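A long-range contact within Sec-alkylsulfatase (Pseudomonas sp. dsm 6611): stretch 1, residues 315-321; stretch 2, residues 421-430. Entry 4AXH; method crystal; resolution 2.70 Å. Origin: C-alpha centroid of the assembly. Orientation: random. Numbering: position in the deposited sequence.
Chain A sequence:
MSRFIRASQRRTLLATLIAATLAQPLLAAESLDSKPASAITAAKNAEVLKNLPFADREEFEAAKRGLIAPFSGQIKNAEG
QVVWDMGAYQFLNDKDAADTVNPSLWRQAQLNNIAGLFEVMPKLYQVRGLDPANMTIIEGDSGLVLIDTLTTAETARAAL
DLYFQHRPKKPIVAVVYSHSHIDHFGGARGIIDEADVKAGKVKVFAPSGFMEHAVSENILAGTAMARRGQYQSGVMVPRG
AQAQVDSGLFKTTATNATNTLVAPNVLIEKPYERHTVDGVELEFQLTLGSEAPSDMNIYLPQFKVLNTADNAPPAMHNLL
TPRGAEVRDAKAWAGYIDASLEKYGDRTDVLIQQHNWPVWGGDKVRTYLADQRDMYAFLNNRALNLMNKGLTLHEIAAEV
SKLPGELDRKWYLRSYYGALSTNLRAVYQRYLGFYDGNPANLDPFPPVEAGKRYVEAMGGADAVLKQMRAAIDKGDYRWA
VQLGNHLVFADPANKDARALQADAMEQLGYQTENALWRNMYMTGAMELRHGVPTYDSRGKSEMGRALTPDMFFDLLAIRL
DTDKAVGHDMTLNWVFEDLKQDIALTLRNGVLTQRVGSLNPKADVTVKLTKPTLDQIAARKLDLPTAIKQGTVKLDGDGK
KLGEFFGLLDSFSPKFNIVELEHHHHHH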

# COMPACT_ATOMS: atom_id res chain seq x y z
N ALA A 315 -2.43 22.92 -3.98
CA ALA A 315 -3.38 22.17 -3.16
C ALA A 315 -2.66 20.91 -2.74
O ALA A 315 -1.69 20.51 -3.38
CB ALA A 315 -4.62 21.79 -3.98
N MET A 316 -3.11 20.28 -1.65
CA MET A 316 -2.54 19.03 -1.19
C MET A 316 -2.93 17.98 -2.22
O MET A 316 -4.08 17.99 -2.66
CB MET A 316 -3.09 18.64 0.20
CG MET A 316 -2.38 17.44 0.79
SD MET A 316 -2.97 16.93 2.40
CE MET A 316 -1.82 17.78 3.52
N HIS A 317 -1.99 17.14 -2.65
CA HIS A 317 -2.33 16.09 -3.63
C HIS A 317 -2.70 14.80 -2.88
O HIS A 317 -2.68 14.78 -1.63
CB HIS A 317 -1.17 15.86 -4.62
CG HIS A 317 -1.56 15.50 -6.02
ND1 HIS A 317 -2.59 14.58 -6.29
CD2 HIS A 317 -1.01 15.89 -7.20
CE1 HIS A 317 -2.63 14.45 -7.61
NE2 HIS A 317 -1.70 15.21 -8.21
N ASN A 318 -3.06 13.74 -3.61
CA ASN A 318 -3.45 12.50 -2.96
C ASN A 318 -2.31 11.53 -2.76
O ASN A 318 -1.49 11.36 -3.65
CB ASN A 318 -4.53 11.79 -3.78
CG ASN A 318 -5.90 12.41 -3.72
OD1 ASN A 318 -6.56 12.49 -2.64
ND2 ASN A 318 -6.40 12.74 -4.89
N LEU A 319 -2.29 10.85 -1.61
CA LEU A 319 -1.37 9.75 -1.37
C LEU A 319 -2.16 8.47 -1.73
O LEU A 319 -1.57 7.45 -2.09
CB LEU A 319 -0.85 9.71 0.09
CG LEU A 319 0.10 10.84 0.43
CD1 LEU A 319 0.43 10.84 1.91
CD2 LEU A 319 1.36 10.82 -0.45
N LEU A 320 -3.50 8.56 -1.67
CA LEU A 320 -4.48 7.53 -2.01
C LEU A 320 -5.65 8.19 -2.73
O LEU A 320 -6.54 8.74 -2.06
CB LEU A 320 -4.97 6.72 -0.77
CG LEU A 320 -5.89 5.52 -1.06
CD1 LEU A 320 -5.10 4.33 -1.56
CD2 LEU A 320 -6.68 5.10 0.15
N THR A 321 -5.67 8.12 -4.08
CA THR A 321 -6.76 8.69 -4.87
C THR A 321 -8.14 8.05 -4.56
O THR A 321 -8.21 6.84 -4.31
CB THR A 321 -6.39 9.00 -6.34
OG1 THR A 321 -7.56 9.10 -7.13
CG2 THR A 321 -5.48 8.00 -6.94
N SER A 421 -6.73 14.22 6.42
CA SER A 421 -7.25 13.04 7.13
C SER A 421 -6.99 11.74 6.31
O SER A 421 -6.37 10.81 6.83
CB SER A 421 -8.74 13.22 7.39
OG SER A 421 -9.43 13.45 6.17
N THR A 422 -7.40 11.73 5.01
CA THR A 422 -7.24 10.61 4.08
C THR A 422 -5.78 10.20 3.95
O THR A 422 -5.48 9.01 4.07
CB THR A 422 -7.84 11.00 2.73
OG1 THR A 422 -9.17 11.47 2.93
CG2 THR A 422 -7.78 9.87 1.69
N ASN A 423 -4.88 11.20 3.72
CA ASN A 423 -3.45 11.01 3.56
C ASN A 423 -2.78 10.48 4.79
O ASN A 423 -1.90 9.63 4.65
CB ASN A 423 -2.78 12.28 3.05
CG ASN A 423 -3.03 12.54 1.58
OD1 ASN A 423 -3.46 11.65 0.81
ND2 ASN A 423 -2.77 13.78 1.17
N LEU A 424 -3.18 10.94 5.99
CA LEU A 424 -2.63 10.40 7.25
C LEU A 424 -3.03 8.92 7.39
O LEU A 424 -2.19 8.07 7.70
CB LEU A 424 -3.08 11.20 8.49
CG LEU A 424 -2.57 12.63 8.62
CD1 LEU A 424 -3.36 13.36 9.62
CD2 LEU A 424 -1.08 12.70 8.98
N ARG A 425 -4.30 8.61 7.09
CA ARG A 425 -4.85 7.25 7.10
C ARG A 425 -4.08 6.42 6.08
O ARG A 425 -3.65 5.33 6.42
CB ARG A 425 -6.39 7.26 6.87
CG ARG A 425 -7.14 7.85 8.08
CD ARG A 425 -8.66 7.72 8.10
NE ARG A 425 -9.31 8.84 7.45
CZ ARG A 425 -10.20 9.64 8.02
NH1 ARG A 425 -10.61 9.42 9.26
NH2 ARG A 425 -10.71 10.65 7.34
N ALA A 426 -3.79 6.99 4.88
CA ALA A 426 -3.02 6.37 3.80
C ALA A 426 -1.62 5.95 4.22
O ALA A 426 -1.18 4.85 3.83
CB ALA A 426 -2.96 7.29 2.56
N VAL A 427 -0.89 6.82 4.97
CA VAL A 427 0.49 6.54 5.47
C VAL A 427 0.42 5.31 6.44
O VAL A 427 1.28 4.44 6.37
CB VAL A 427 1.24 7.78 6.09
CG1 VAL A 427 2.67 7.44 6.53
CG2 VAL A 427 1.27 8.96 5.12
N TYR A 428 -0.65 5.23 7.26
CA TYR A 428 -0.93 4.11 8.14
C TYR A 428 -1.13 2.85 7.30
O TYR A 428 -0.48 1.86 7.58
CB TYR A 428 -2.16 4.37 9.02
CG TYR A 428 -2.37 3.33 10.10
CD1 TYR A 428 -3.05 2.14 9.82
CD2 TYR A 428 -1.93 3.54 11.40
CE1 TYR A 428 -3.26 1.18 10.82
CE2 TYR A 428 -2.14 2.59 12.40
CZ TYR A 428 -2.81 1.42 12.11
OH TYR A 428 -3.01 0.50 13.11
N GLN A 429 -2.01 2.89 6.26
CA GLN A 429 -2.25 1.79 5.31
C GLN A 429 -0.93 1.34 4.64
O GLN A 429 -0.62 0.15 4.64
CB GLN A 429 -3.28 2.22 4.22
CG GLN A 429 -3.36 1.27 3.00
CD GLN A 429 -4.12 1.82 1.81
OE1 GLN A 429 -5.22 2.38 1.94
NE2 GLN A 429 -3.59 1.61 0.61
N ARG A 430 -0.17 2.31 4.07
CA ARG A 430 1.10 2.02 3.42
C ARG A 430 2.13 1.28 4.31
O ARG A 430 2.71 0.31 3.86
CB ARG A 430 1.68 3.26 2.68
CG ARG A 430 3.18 3.46 2.79
CD ARG A 430 3.91 3.83 1.51
NE ARG A 430 5.34 3.86 1.80
CZ ARG A 430 6.31 3.47 0.98
NH1 ARG A 430 6.01 3.01 -0.23
NH2 ARG A 430 7.58 3.50 1.37

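Residues 315-321, a segment without regular helix or strand, lie against one side of a helix that includes residues 421-430, and the two stretches together bury 395 Å². Contacting residues are at least 102 positions apart in sequence. Three residues account for most of the covered surface: Asn-423 on the helix, and Leu-319 and Leu-320 on the irregular segment. Asn-423 makes the polar link, one half of it with the backbone of Leu-319, and the leucine side chains supply apolar packing.

Asn-423, the residue with the largest covered area, is buried and uses both ends of its carboxamide. Its CA-to-CB bond points sideways relative to the segment, but with chi1 at -75° (m) and chi2 at -17° the end of the side chain comes nearer. There ND2 of Asn-423 donates a hydrogen bond to the carbonyl oxygen O of His-317 at 3.0 Å, while OD1 of Asn-423 accepts one from the backbone N of Leu-319 at 2.8 Å. The N-H...acceptor angles, 163° and 156°, are both close to linear. An asparagine suits this position because its amide carries a donor and an acceptor side by side and can therefore pair with a carbonyl and an NH two residues apart. The helix is left intact by this arrangement: the backbone O of Asn-423 still accepts from N of Val-427 at 3.0 Å. Met-316, extended through chi1 and chi2 (both t), brings its SD to 3.4 Å from ND2 of Asn-423, so that the thioether lies beside the amide in the same buried site.

Leu-319 and Leu-320, both buried, direct their CA-to-CB bonds toward the helix, and both meet the same small residue. CB of Leu-319 lies 4.1 Å from CB of Ala-426, and CB of Leu-320 lies 3.9 Å from that same methyl carbon. With its side chain limited to one methyl group, Ala-426 permits a close backbone approach, the CA atoms of Leu-320 and Ala-426 being 6.1 Å apart. From this shared point the two leucines diverge. Leu-319, in the mt rotamer, extends CD1 to 3.8 Å from CG2 of Val-427, one residue further along the helix. Like Val-427, the leucines bring apolar branches that need no hydrogen-bonding partner. Leu-320, in the tp rotamer, places CD2 3.6 Å from OE1 of Gln-429; this oxygen is hydrogen-bonded elsewhere in the structure, so its contact with the methyl group does not leave it unpaired. Thr-422 contributes its methyl group, with CG2 4.1 Å from the backbone O of Leu-320.

The spacing of the contacting residues follows the helix: Thr-422, Ala-426 and Gln-429 all point their CA-to-CB bonds toward the segment, at intervals of four and three residues, about one turn each. On the other stretch, the CA-to-CB bond of His-317 points away from the helix, and its ND1 accepts a hydrogen bond from the backbone N of Asn-318 at 2.8 Å, while its carbonyl oxygen remains engaged with Asn-423.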